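Local coordinates for fibronectin type III domain-containing protein (Simiduia agarivorans, PDB 6P2K) that probably hydrolyses beta-glucan chains such as xyloglucan, as a family 74 glycoside hydrolase built on seven-bladed beta-propellers, and also binds zinc, at residues Gly15-Val20 and Ala333-Tyr338; Lys312-Tyr317 and Val349-Asn354; Val510-Ala515 and Ala567-Lys572; Ser586-Val591 and Ser614-Glu619; Gly700-Met705 and Val718-Ile723. All coordinates share one frame; numbering follows the deposited sequence.

Contact 1 of 5, residues Gly15-Val20 and Ala333-Tyr338. With ZN (zinc ion), chain Q.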
# COMPACT_ATOMS: atom_id res chain seq x y z
N GLY B 15 -13.56 -31.78 22.91
CA GLY B 15 -13.14 -32.36 24.16
C GLY B 15 -12.73 -33.81 23.95
O GLY B 15 -13.09 -34.43 22.95
N GLN B 16 -11.99 -34.33 24.92
CA GLN B 16 -11.45 -35.68 24.82
C GLN B 16 -12.56 -36.69 24.58
O GLN B 16 -13.56 -36.73 25.32
CB GLN B 16 -10.67 -36.03 26.09
CG GLN B 16 -10.05 -37.42 26.10
CD GLN B 16 -9.15 -37.66 27.30
OE1 GLN B 16 -9.60 -38.12 28.35
NE2 GLN B 16 -7.87 -37.35 27.14
N VAL B 17 -12.40 -37.50 23.54
CA VAL B 17 -13.41 -38.47 23.13
C VAL B 17 -13.01 -39.84 23.67
O VAL B 17 -11.85 -40.26 23.53
CB VAL B 17 -13.56 -38.51 21.60
CG1 VAL B 17 -14.60 -39.53 21.19
CG2 VAL B 17 -13.92 -37.13 21.07
N GLN B 18 -13.97 -40.53 24.29
CA GLN B 18 -13.67 -41.82 24.90
C GLN B 18 -13.77 -42.98 23.92
O GLN B 18 -12.90 -43.86 23.92
CB GLN B 18 -14.61 -42.07 26.08
CG GLN B 18 -14.64 -40.93 27.09
CD GLN B 18 -13.28 -40.70 27.73
OE1 GLN B 18 -12.76 -41.56 28.44
NE2 GLN B 18 -12.69 -39.53 27.47
N ASP B 19 -14.79 -42.98 23.06
CA ASP B 19 -14.98 -44.10 22.14
C ASP B 19 -16.05 -43.73 21.12
O ASP B 19 -16.88 -42.85 21.35
CB ASP B 19 -15.38 -45.37 22.89
CG ASP B 19 -14.98 -46.62 22.14
OD1 ASP B 19 -14.31 -46.51 21.10
OD2 ASP B 19 -15.34 -47.73 22.60
N VAL B 20 -16.01 -44.43 19.99
CA VAL B 20 -17.08 -44.43 19.00
C VAL B 20 -17.35 -45.89 18.66
O VAL B 20 -16.44 -46.61 18.23
CB VAL B 20 -16.72 -43.64 17.73
CG1 VAL B 20 -17.77 -43.85 16.66
CG2 VAL B 20 -16.56 -42.16 18.06
N ALA B 333 -4.48 -41.38 18.49
CA ALA B 333 -5.58 -42.33 18.31
C ALA B 333 -5.81 -43.07 19.62
O ALA B 333 -5.38 -44.21 19.82
CB ALA B 333 -5.28 -43.29 17.16
N ARG B 334 -6.50 -42.40 20.55
CA ARG B 334 -6.77 -42.98 21.86
C ARG B 334 -7.90 -44.00 21.83
O ARG B 334 -8.20 -44.59 22.87
CB ARG B 334 -7.08 -41.87 22.88
CG ARG B 334 -8.03 -40.79 22.41
CD ARG B 334 -8.45 -39.89 23.56
NE ARG B 334 -9.20 -40.62 24.59
CZ ARG B 334 -8.73 -40.92 25.80
NH1 ARG B 334 -7.49 -40.58 26.14
NH2 ARG B 334 -9.49 -41.58 26.66
N PHE B 335 -8.53 -44.20 20.68
CA PHE B 335 -9.34 -45.39 20.43
C PHE B 335 -9.32 -45.64 18.93
O PHE B 335 -9.12 -44.72 18.14
CB PHE B 335 -10.78 -45.25 20.93
CG PHE B 335 -11.59 -44.22 20.18
CD1 PHE B 335 -12.22 -44.55 18.99
CD2 PHE B 335 -11.72 -42.94 20.68
CE1 PHE B 335 -12.95 -43.61 18.30
CE2 PHE B 335 -12.47 -42.00 19.99
CZ PHE B 335 -13.07 -42.33 18.80
N ALA B 336 -9.55 -46.89 18.55
CA ALA B 336 -9.58 -47.25 17.14
C ALA B 336 -10.27 -48.60 17.00
O ALA B 336 -9.85 -49.57 17.64
CB ALA B 336 -8.17 -47.30 16.55
N HIS B 337 -11.30 -48.66 16.17
CA HIS B 337 -12.08 -49.87 15.99
C HIS B 337 -12.33 -50.13 14.52
O HIS B 337 -12.60 -49.21 13.74
CB HIS B 337 -13.43 -49.78 16.72
CG HIS B 337 -13.30 -49.61 18.20
ND1 HIS B 337 -12.87 -50.62 19.03
CD2 HIS B 337 -13.54 -48.54 18.99
CE1 HIS B 337 -12.85 -50.18 20.28
NE2 HIS B 337 -13.26 -48.92 20.28
N TYR B 338 -12.23 -51.40 14.13
CA TYR B 338 -12.72 -51.83 12.83
C TYR B 338 -14.24 -51.83 12.82
O TYR B 338 -14.89 -51.96 13.86
CB TYR B 338 -12.21 -53.24 12.51
CG TYR B 338 -10.72 -53.35 12.27
CD1 TYR B 338 -10.13 -52.83 11.12
CD2 TYR B 338 -9.90 -54.00 13.18
CE1 TYR B 338 -8.77 -52.96 10.90
CE2 TYR B 338 -8.54 -54.13 12.96
CZ TYR B 338 -7.98 -53.61 11.82
OH TYR B 338 -6.63 -53.73 11.59
ZN ZN Q . -9.91 -38.71 30.30
O HOH W 1 -10.45 -43.95 24.69
O HOH W 2 -10.80 -36.81 30.45
O HOH W 3 -7.91 -38.21 30.73
O HOH W 4 -10.53 -40.71 30.07

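Contact 2 of 5, residues Lys312-Tyr317 and Val349-Asn354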
# COMPACT_ATOMS: atom_id res chain seq x y z
N LYS B 312 1.74 -47.61 9.22
CA LYS B 312 0.95 -46.46 9.65
C LYS B 312 -0.15 -46.22 8.62
O LYS B 312 0.13 -45.85 7.48
CB LYS B 312 1.83 -45.23 9.82
CG LYS B 312 2.48 -45.12 11.19
CD LYS B 312 2.86 -43.69 11.52
CE LYS B 312 3.85 -43.65 12.68
NZ LYS B 312 4.20 -42.25 13.06
N ILE B 313 -1.40 -46.44 9.02
CA ILE B 313 -2.53 -46.16 8.14
C ILE B 313 -3.07 -44.76 8.33
O ILE B 313 -3.96 -44.33 7.57
CB ILE B 313 -3.65 -47.21 8.33
CG1 ILE B 313 -4.16 -47.17 9.77
CG2 ILE B 313 -3.13 -48.60 7.99
CD1 ILE B 313 -5.49 -47.88 9.95
N TRP B 314 -2.56 -44.03 9.32
CA TRP B 314 -2.92 -42.65 9.60
C TRP B 314 -1.68 -41.99 10.18
O TRP B 314 -0.99 -42.59 11.00
CB TRP B 314 -4.09 -42.57 10.58
CG TRP B 314 -4.88 -41.29 10.55
CD1 TRP B 314 -4.83 -40.31 9.60
CD2 TRP B 314 -5.84 -40.87 11.52
NE1 TRP B 314 -5.71 -39.30 9.93
CE2 TRP B 314 -6.34 -39.62 11.10
CE3 TRP B 314 -6.33 -41.43 12.71
CZ2 TRP B 314 -7.30 -38.92 11.83
CZ3 TRP B 314 -7.28 -40.73 13.43
CH2 TRP B 314 -7.76 -39.49 12.99
N ASP B 315 -1.38 -40.76 9.74
CA ASP B 315 -0.08 -40.18 10.05
C ASP B 315 -0.20 -38.66 10.14
O ASP B 315 -1.30 -38.11 10.11
CB ASP B 315 0.95 -40.60 8.99
CG ASP B 315 2.35 -40.70 9.55
OD1 ASP B 315 2.60 -40.15 10.64
OD2 ASP B 315 3.21 -41.34 8.89
N SER B 316 0.95 -38.00 10.24
CA SER B 316 1.03 -36.55 10.33
C SER B 316 0.23 -35.90 9.20
O SER B 316 0.13 -36.44 8.10
CB SER B 316 2.48 -36.08 10.24
OG SER B 316 3.31 -36.85 11.09
N TYR B 317 -0.34 -34.74 9.49
CA TYR B 317 -1.10 -34.00 8.49
C TYR B 317 -0.20 -33.66 7.31
O TYR B 317 0.85 -33.04 7.47
CB TYR B 317 -1.69 -32.73 9.11
CG TYR B 317 -2.46 -31.89 8.12
CD1 TYR B 317 -3.71 -32.29 7.66
CD2 TYR B 317 -1.94 -30.69 7.65
CE1 TYR B 317 -4.42 -31.51 6.76
CE2 TYR B 317 -2.64 -29.91 6.75
CZ TYR B 317 -3.88 -30.33 6.31
OH TYR B 317 -4.58 -29.56 5.41
N VAL B 349 -12.55 -47.96 9.62
CA VAL B 349 -11.95 -47.74 10.93
C VAL B 349 -12.52 -46.46 11.52
O VAL B 349 -12.56 -45.43 10.85
CB VAL B 349 -10.42 -47.66 10.86
CG1 VAL B 349 -9.84 -47.25 12.21
CG2 VAL B 349 -9.82 -48.99 10.41
N TRP B 350 -12.97 -46.54 12.78
CA TRP B 350 -13.37 -45.37 13.55
C TRP B 350 -12.27 -45.03 14.54
O TRP B 350 -11.80 -45.91 15.28
CB TRP B 350 -14.68 -45.64 14.30
CG TRP B 350 -15.91 -45.27 13.53
CD1 TRP B 350 -16.78 -46.12 12.90
CD2 TRP B 350 -16.42 -43.95 13.32
NE1 TRP B 350 -17.79 -45.40 12.31
CE2 TRP B 350 -17.59 -44.07 12.55
CE3 TRP B 350 -15.99 -42.67 13.70
CZ2 TRP B 350 -18.34 -42.96 12.16
CZ3 TRP B 350 -16.74 -41.57 13.31
CH2 TRP B 350 -17.90 -41.72 12.55
N SER B 351 -11.84 -43.77 14.57
CA SER B 351 -10.76 -43.36 15.47
C SER B 351 -10.88 -41.85 15.71
O SER B 351 -11.94 -41.26 15.50
CB SER B 351 -9.40 -43.76 14.89
OG SER B 351 -8.35 -43.45 15.80
N THR B 352 -9.78 -41.23 16.15
CA THR B 352 -9.80 -39.84 16.60
C THR B 352 -8.39 -39.26 16.56
O THR B 352 -7.40 -39.99 16.55
CB THR B 352 -10.36 -39.73 18.03
OG1 THR B 352 -10.33 -38.37 18.46
CG2 THR B 352 -9.52 -40.57 18.98
N THR B 353 -8.32 -37.93 16.52
CA THR B 353 -7.05 -37.25 16.75
C THR B 353 -6.86 -36.83 18.20
O THR B 353 -5.77 -36.37 18.55
CB THR B 353 -6.89 -36.01 15.85
OG1 THR B 353 -7.90 -35.03 16.16
CG2 THR B 353 -6.96 -36.40 14.37
N ASN B 354 -7.92 -36.96 19.02
CA ASN B 354 -7.99 -36.88 20.48
C ASN B 354 -9.33 -36.29 20.91
O ASN B 354 -10.06 -36.89 21.69
CB ASN B 354 -6.86 -36.06 21.11
CG ASN B 354 -6.96 -36.00 22.63
OD1 ASN B 354 -7.43 -35.01 23.20
ND2 ASN B 354 -6.55 -37.07 23.29

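Contact 3 of 5, residues Val510-Ala515 and Ala567-Lys572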
# COMPACT_ATOMS: atom_id res chain seq x y z
N VAL B 510 -1.87 -14.52 36.04
CA VAL B 510 -2.97 -14.71 35.11
C VAL B 510 -4.03 -13.64 35.33
O VAL B 510 -4.45 -13.39 36.47
CB VAL B 510 -3.56 -16.12 35.26
CG1 VAL B 510 -4.88 -16.24 34.50
CG2 VAL B 510 -2.57 -17.17 34.78
N LEU B 511 -4.46 -12.99 34.25
CA LEU B 511 -5.54 -12.00 34.31
C LEU B 511 -6.86 -12.77 34.31
O LEU B 511 -7.51 -12.97 33.28
CB LEU B 511 -5.47 -11.03 33.14
CG LEU B 511 -4.10 -10.47 32.76
CD1 LEU B 511 -4.21 -9.55 31.54
CD2 LEU B 511 -3.47 -9.74 33.93
N ARG B 512 -7.26 -13.22 35.51
CA ARG B 512 -8.39 -14.15 35.59
C ARG B 512 -9.68 -13.51 35.08
O ARG B 512 -10.55 -14.22 34.56
CB ARG B 512 -8.57 -14.67 37.01
CG ARG B 512 -9.46 -15.89 37.05
CD ARG B 512 -9.49 -16.57 38.39
NE ARG B 512 -10.42 -17.70 38.36
CZ ARG B 512 -11.15 -18.11 39.39
NH1 ARG B 512 -11.06 -17.48 40.56
NH2 ARG B 512 -11.98 -19.14 39.26
N ASP B 513 -9.83 -12.19 35.20
CA ASP B 513 -10.86 -11.51 34.43
C ASP B 513 -10.31 -10.21 33.87
O ASP B 513 -9.38 -9.61 34.41
CB ASP B 513 -12.13 -11.24 35.25
CG ASP B 513 -13.36 -10.96 34.37
OD1 ASP B 513 -13.57 -11.63 33.32
OD2 ASP B 513 -14.15 -10.06 34.75
N VAL B 514 -10.90 -9.82 32.74
CA VAL B 514 -10.62 -8.58 32.04
C VAL B 514 -11.98 -7.99 31.70
O VAL B 514 -12.83 -8.70 31.15
CB VAL B 514 -9.79 -8.82 30.77
CG1 VAL B 514 -9.70 -7.55 29.93
CG2 VAL B 514 -8.41 -9.37 31.10
N ALA B 515 -12.20 -6.72 32.03
CA ALA B 515 -13.52 -6.14 31.84
C ALA B 515 -13.41 -4.69 31.38
O ALA B 515 -12.55 -3.94 31.86
CB ALA B 515 -14.36 -6.23 33.12
N ALA B 567 -7.35 -8.43 48.65
CA ALA B 567 -7.87 -9.32 47.63
C ALA B 567 -6.75 -9.66 46.66
O ALA B 567 -6.01 -8.77 46.22
CB ALA B 567 -9.04 -8.66 46.89
N ARG B 568 -6.60 -10.94 46.32
CA ARG B 568 -5.46 -11.37 45.52
C ARG B 568 -5.82 -12.04 44.21
O ARG B 568 -4.96 -12.13 43.33
CB ARG B 568 -4.57 -12.33 46.34
CG ARG B 568 -3.97 -11.68 47.58
CD ARG B 568 -2.72 -12.42 48.06
NE ARG B 568 -1.57 -12.22 47.18
CZ ARG B 568 -0.44 -12.90 47.27
NH1 ARG B 568 -0.29 -13.83 48.21
NH2 ARG B 568 0.56 -12.66 46.43
N ILE B 569 -7.06 -12.51 44.04
CA ILE B 569 -7.52 -13.10 42.78
C ILE B 569 -8.94 -12.63 42.54
O ILE B 569 -9.76 -12.61 43.46
CB ILE B 569 -7.46 -14.64 42.81
CG1 ILE B 569 -6.04 -15.13 43.09
CG2 ILE B 569 -7.96 -15.23 41.51
CD1 ILE B 569 -5.96 -16.59 43.49
N ALA B 570 -9.24 -12.25 41.30
CA ALA B 570 -10.58 -11.83 40.91
C ALA B 570 -11.18 -12.84 39.95
O ALA B 570 -10.52 -13.27 39.00
CB ALA B 570 -10.56 -10.44 40.26
N ARG B 571 -12.43 -13.23 40.20
CA ARG B 571 -13.15 -14.09 39.27
C ARG B 571 -13.96 -13.30 38.25
O ARG B 571 -14.08 -13.72 37.10
CB ARG B 571 -14.07 -15.03 40.05
CG ARG B 571 -15.03 -15.86 39.19
CD ARG B 571 -14.29 -16.87 38.33
NE ARG B 571 -15.21 -17.78 37.66
CZ ARG B 571 -15.86 -17.49 36.53
NH1 ARG B 571 -15.68 -16.32 35.94
NH2 ARG B 571 -16.69 -18.38 35.99
N LYS B 572 -14.50 -12.15 38.65
CA LYS B 572 -15.22 -11.28 37.73
C LYS B 572 -15.04 -9.84 38.16
O LYS B 572 -15.12 -9.53 39.36
CB LYS B 572 -16.71 -11.64 37.67
CG LYS B 572 -17.54 -10.62 36.90
CD LYS B 572 -18.69 -11.27 36.15
CE LYS B 572 -19.34 -10.27 35.20
NZ LYS B 572 -20.70 -10.71 34.78
O HOH W 5 -12.95 -14.85 34.89

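Contact 4 of 5, residues Ser586-Val591 and Ser614-Glu619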
# COMPACT_ATOMS: atom_id res chain seq x y z
N SER B 586 -15.29 -9.61 42.39
CA SER B 586 -15.41 -10.70 43.35
C SER B 586 -14.02 -11.27 43.59
O SER B 586 -13.37 -11.76 42.66
CB SER B 586 -16.36 -11.78 42.84
OG SER B 586 -16.04 -12.16 41.51
N SER B 587 -13.56 -11.19 44.84
CA SER B 587 -12.25 -11.70 45.22
C SER B 587 -12.36 -13.17 45.61
O SER B 587 -13.19 -13.54 46.44
CB SER B 587 -11.68 -10.90 46.38
OG SER B 587 -10.49 -11.49 46.87
N THR B 588 -11.50 -14.00 45.01
CA THR B 588 -11.47 -15.42 45.32
C THR B 588 -10.11 -15.86 45.84
O THR B 588 -9.82 -17.06 45.89
CB THR B 588 -11.86 -16.24 44.08
OG1 THR B 588 -10.80 -16.20 43.12
CG2 THR B 588 -13.13 -15.69 43.47
N GLY B 589 -9.26 -14.91 46.22
CA GLY B 589 -7.99 -15.22 46.84
C GLY B 589 -7.68 -14.18 47.89
O GLY B 589 -8.13 -13.03 47.81
N GLY B 590 -6.92 -14.59 48.90
CA GLY B 590 -6.65 -13.69 50.01
C GLY B 590 -7.93 -13.41 50.77
O GLY B 590 -8.65 -14.33 51.17
N VAL B 591 -8.22 -12.13 50.98
CA VAL B 591 -9.49 -11.73 51.57
C VAL B 591 -10.55 -11.79 50.48
O VAL B 591 -10.53 -10.98 49.54
CB VAL B 591 -9.41 -10.33 52.20
CG1 VAL B 591 -10.75 -9.95 52.82
CG2 VAL B 591 -8.31 -10.29 53.26
N SER B 614 -17.63 -15.56 49.54
CA SER B 614 -16.51 -16.42 49.19
C SER B 614 -16.97 -17.42 48.13
O SER B 614 -18.15 -17.52 47.80
CB SER B 614 -15.96 -17.15 50.42
OG SER B 614 -16.96 -17.96 51.02
N GLY B 615 -15.99 -18.15 47.59
CA GLY B 615 -16.25 -19.12 46.53
C GLY B 615 -15.31 -18.94 45.36
O GLY B 615 -15.08 -17.81 44.91
N TRP B 616 -14.76 -20.04 44.84
CA TRP B 616 -13.74 -19.94 43.79
C TRP B 616 -14.31 -19.35 42.50
O TRP B 616 -13.58 -18.70 41.74
CB TRP B 616 -13.12 -21.31 43.52
CG TRP B 616 -12.06 -21.30 42.45
CD1 TRP B 616 -12.09 -21.98 41.26
CD2 TRP B 616 -10.82 -20.58 42.47
NE1 TRP B 616 -10.94 -21.73 40.54
CE2 TRP B 616 -10.15 -20.87 41.26
CE3 TRP B 616 -10.21 -19.73 43.39
CZ2 TRP B 616 -8.90 -20.34 40.96
CZ3 TRP B 616 -8.97 -19.19 43.08
CH2 TRP B 616 -8.33 -19.50 41.87
N ASP B 617 -15.60 -19.57 42.23
CA ASP B 617 -16.23 -19.06 41.02
C ASP B 617 -17.31 -18.02 41.33
O ASP B 617 -18.25 -17.83 40.56
CB ASP B 617 -16.81 -20.21 40.20
CG ASP B 617 -15.73 -21.09 39.59
OD1 ASP B 617 -14.95 -20.59 38.75
OD2 ASP B 617 -15.65 -22.28 39.97
N ALA B 618 -17.16 -17.33 42.46
CA ALA B 618 -18.11 -16.30 42.84
C ALA B 618 -18.06 -15.13 41.87
O ALA B 618 -16.98 -14.71 41.43
CB ALA B 618 -17.81 -15.81 44.26
N GLU B 619 -19.23 -14.59 41.54
CA GLU B 619 -19.36 -13.53 40.56
C GLU B 619 -20.05 -12.31 41.16
O GLU B 619 -20.81 -12.42 42.13
CB GLU B 619 -20.15 -13.99 39.33
CG GLU B 619 -19.41 -14.95 38.42
CD GLU B 619 -20.34 -15.56 37.40
OE1 GLU B 619 -21.51 -15.82 37.75
OE2 GLU B 619 -19.90 -15.78 36.24
O HOH W 6 -15.52 -15.06 46.37

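Contact 5 of 5, residues Gly700-Met705 and Val718-Ile723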
# COMPACT_ATOMS: atom_id res chain seq x y z
N GLY B 700 -30.99 -4.90 32.60
CA GLY B 700 -32.38 -4.46 32.55
C GLY B 700 -33.16 -4.98 33.74
O GLY B 700 -32.74 -4.84 34.89
N ASN B 701 -34.30 -5.61 33.47
CA ASN B 701 -35.14 -6.21 34.50
C ASN B 701 -34.93 -7.72 34.61
O ASN B 701 -35.83 -8.43 35.05
CB ASN B 701 -36.61 -5.90 34.23
CG ASN B 701 -37.10 -6.46 32.90
OD1 ASN B 701 -36.30 -6.86 32.05
ND2 ASN B 701 -38.41 -6.47 32.71
N LYS B 702 -33.75 -8.22 34.23
CA LYS B 702 -33.51 -9.65 34.17
C LYS B 702 -32.25 -10.03 34.93
O LYS B 702 -31.22 -9.34 34.86
CB LYS B 702 -33.40 -10.13 32.72
CG LYS B 702 -34.65 -9.91 31.88
CD LYS B 702 -35.80 -10.82 32.32
CE LYS B 702 -37.10 -10.42 31.65
NZ LYS B 702 -38.21 -11.38 31.93
N ILE B 703 -32.33 -11.15 35.66
CA ILE B 703 -31.21 -11.75 36.37
C ILE B 703 -31.25 -13.25 36.10
O ILE B 703 -32.33 -13.86 36.10
CB ILE B 703 -31.26 -11.47 37.88
CG1 ILE B 703 -31.19 -9.97 38.16
CG2 ILE B 703 -30.14 -12.19 38.62
CD1 ILE B 703 -31.63 -9.58 39.55
N VAL B 704 -30.08 -13.85 35.87
CA VAL B 704 -29.98 -15.27 35.57
C VAL B 704 -28.89 -15.88 36.45
O VAL B 704 -27.92 -15.22 36.83
CB VAL B 704 -29.69 -15.53 34.07
CG1 VAL B 704 -28.37 -14.90 33.66
CG2 VAL B 704 -29.72 -17.02 33.74
N MET B 705 -29.07 -17.16 36.78
CA MET B 705 -28.06 -17.93 37.51
C MET B 705 -28.28 -19.40 37.22
O MET B 705 -29.32 -19.81 36.69
CB MET B 705 -28.13 -17.65 39.02
CG MET B 705 -29.43 -18.06 39.69
SD MET B 705 -29.44 -19.78 40.24
CE MET B 705 -28.08 -19.77 41.40
N VAL B 718 -31.32 -23.84 35.38
CA VAL B 718 -31.07 -22.44 35.05
C VAL B 718 -32.30 -21.65 35.44
O VAL B 718 -33.43 -22.04 35.11
CB VAL B 718 -30.74 -22.26 33.56
CG1 VAL B 718 -30.28 -20.83 33.28
CG2 VAL B 718 -29.68 -23.27 33.13
N PHE B 719 -32.10 -20.53 36.14
CA PHE B 719 -33.21 -19.76 36.68
C PHE B 719 -33.10 -18.30 36.24
O PHE B 719 -32.03 -17.70 36.28
CB PHE B 719 -33.24 -19.85 38.21
CG PHE B 719 -33.36 -21.26 38.71
CD1 PHE B 719 -32.23 -22.03 38.94
CD2 PHE B 719 -34.62 -21.82 38.93
CE1 PHE B 719 -32.35 -23.33 39.40
CE2 PHE B 719 -34.74 -23.12 39.39
CZ PHE B 719 -33.60 -23.88 39.62
N LEU B 720 -34.24 -17.75 35.83
CA LEU B 720 -34.33 -16.39 35.33
C LEU B 720 -35.29 -15.61 36.21
O LEU B 720 -36.45 -16.00 36.38
CB LEU B 720 -34.81 -16.38 33.87
CG LEU B 720 -34.94 -15.01 33.20
CD1 LEU B 720 -33.57 -14.51 32.74
CD2 LEU B 720 -35.92 -15.06 32.04
N GLY B 721 -34.81 -14.50 36.78
CA GLY B 721 -35.62 -13.64 37.62
C GLY B 721 -35.96 -12.35 36.90
O GLY B 721 -35.13 -11.82 36.14
N THR B 722 -37.17 -11.85 37.13
CA THR B 722 -37.63 -10.59 36.55
C THR B 722 -37.88 -9.60 37.67
O THR B 722 -38.59 -9.91 38.63
CB THR B 722 -38.90 -10.79 35.71
OG1 THR B 722 -38.64 -11.75 34.68
CG2 THR B 722 -39.33 -9.48 35.08
N ILE B 723 -37.31 -8.40 37.53
CA ILE B 723 -37.43 -7.36 38.55
C ILE B 723 -38.79 -6.69 38.38
O ILE B 723 -39.04 -5.99 37.40
CB ILE B 723 -36.30 -6.34 38.44
CG1 ILE B 723 -34.94 -7.05 38.44
CG2 ILE B 723 -36.39 -5.33 39.58
CD1 ILE B 723 -33.76 -6.10 38.44
O HOH W 7 -40.03 -6.20 34.85

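Contact 1 of 5, residues Gly15-Val20 and Ala333-Tyr338
F335 holds CG between its own backbone N and carbonyl carbon (chi1 67°), and its ring lies against D19, whose CA sits over one face, offset toward the rim, in a CH-pi contact 3.8 Å from the ring centroid. V17 CG1 reaches F335 CE2 at 3.5 Å, and V20 CG2 packs on F335 CZ. In R334 the bend at chi3 (-64°) sets NE for a 2.9 Å hydrogen bond to V17 O. The guanidinium then stacks on the amide of Q16, the two planes 10° apart, with Q16 CD over the centre of one face. Beyond the stack, Q16 OE1 binds the zinc ion at 2.1 Å, alongside three waters and D124. H337 NE2 makes a weak bond to D19 OD1, while H337 ND1 is bonded to E269. First and last blades of the N-terminal propeller meet here. The stack thus rests on a zinc-bound amide and on a guanidinium whose NE holds V17 O and whose NH2 holds D123; the ion would probably polarise the amide.

Contact 2 of 5, residues Lys312-Tyr317 and Val349-Asn354
W314 reaches across to S351, T352 and T353 with the far rim of its six-membered ring, no hydrogen bond linking the two segments. From CB, CG stands anti to the backbone N (chi1 -158°), and the indole advances toward 349-354. CZ3 comes 3.2 Å from T352 O and also meets S351 OG, which lies near the ring plane at its edge; that hydroxyl is bonded to F335 O. At the tip, CH2 rests 3.5 Å from T353 CG2, a methyl that touches CZ2 as well. W371 stacks on the indole and W321 meets it edge-to-face. An alanine here would probably open a gap beside the T353 methyl and leave W371 and W321 without their aromatic partner. T352 OG1, also bonded to T356 O, accepts from N354 N at 2.8 Å, an ST turn in the loop that meets the indole rim. I313 and W314 form a classic beta bulge against L292. Such a tryptophan, where one blade's outermost strand ends against the next blade, belongs to beta-propeller blade packing.

Contact 3 of 5, residues Val510-Ala515 and Ala567-Lys572
The strands 511-515 and 567-570 run at 72° to each other with axes 6.9 Å apart, and the backbones draw closest just beyond, where the CA atoms of D513 and K572 are separated by 5.5 Å. Both are innermost strands of successive blades in the C-terminal beta-propeller, so the contact is a seam between blades rather than a ladder of backbone bonds. R512 bridges it. Its CG is anti to the backbone N (chi1 -164°), and the chain continues extended as far as NE. CB passes 3.1 Å from A570 O, and CD then packs on I569 CG2 at 3.7 Å. At the tip, R571 CD lies over one face of the guanidinium, offset toward the rim. The two guanidinium planes are turned 50° apart, and R512 NH2 comes 3.9 Å from R571 NE, a like-charge approach. Outside acceptors probably make it tolerable: R512 NH2 bonds to W616 O, and R571 pairs with D617 and with the carbonyls of T744 and K693. D513 has a different task. OD1 binds a zinc ion together with D405, while OD2 accepts from I573 N and lies 3.4 Å from K572 CA. A water links the two backbones near this carboxylate, donating to R512 O at 2.5 Å and to R571 O at 2.7 Å.

Contact 4 of 5, residues Ser586-Val591 and Ser614-Glu619
T588 and W616 cross at about a right angle, the threonine hydroxyl approaching the six-membered ring of the indole obliquely, with OG1 3.5 Å from W616 CZ3. The other branch, CG2, anti to its own carbonyl carbon, meets the backbone of the turn instead: it lies 3.2 Å from G615 O and 3.5 Å from W616 O, so one side chain covers both the turn and its tryptophan. W616 also makes a cation-pi contact with R512. S586 adds the polar grip. Its OG donates to A618 O at 2.7 Å, coming from 40° above the carbonyl plane. The bend it meets is a type I turn from G615 to A618, closed by A618 N bonding to G615 O at 3.2 Å. The backbone angles of G615 would jam a side chain against the preceding carbonyl. This tight turn takes the chain from the long fourth strand 605-615 of one blade to the innermost strand 618-625 of the next, the blade-to-blade passage of a beta-propeller.

Contact 5 of 5, residues Gly700-Met705 and Val718-Ile723
The F719 ring is met obliquely by M705, a Met-aromatic contact with SD 3.8 Å from F719 CD1 and 5.0 Å from the ring centroid, while F664 meets the same ring with planes at about 50°. M705 and F719 form a hydrogen-bonded pair in the antiparallel hairpin of strands 702-709 and 714-723, the middle of a propeller blade. I703 lies on this face too. On the opposite face V704 CG2 lies beside V718 CG1 at 3.9 Å, and K702, L720 and V704 all touch F748 of strand 745-751, in another blade. K702 bends at chi2 (-69°) and runs alongside T722, its NZ donating to T722 OG1 at 2.8 Å and weakly to S772 O. An alanine at K702 would probably leave the T722 hydroxyl without this donor and open a gap next to F748. N701 OD1 is hydrogen-bonded to N775 N. At the hairpin's open end a water accepts from N701 ND2 and donates to I723 O, both at 2.7 Å, past the I723 N to N701 O bond.

In the fold
The five contacts sample two propellers in series along the chain. Contacts 1 and 2 lie in the first, their centres 10 Å apart and their segments alternating in sequence; they share the sheet that holds strands 336-338 and 348-351. Contacts 3 and 4, with centres 9 Å apart, share the sheet containing 567-575 and 582-588 in the second propeller. Contact 5 lies in a later blade of that ring, about 22 Å from contact 4 between centres. The centres of contacts 1 and 2 lie 36 to 46 Å from those of contacts 3 to 5. Contacts between successive blades recur in both propellers; contact 1 closes the first ring and contact 5 builds a blade of the second.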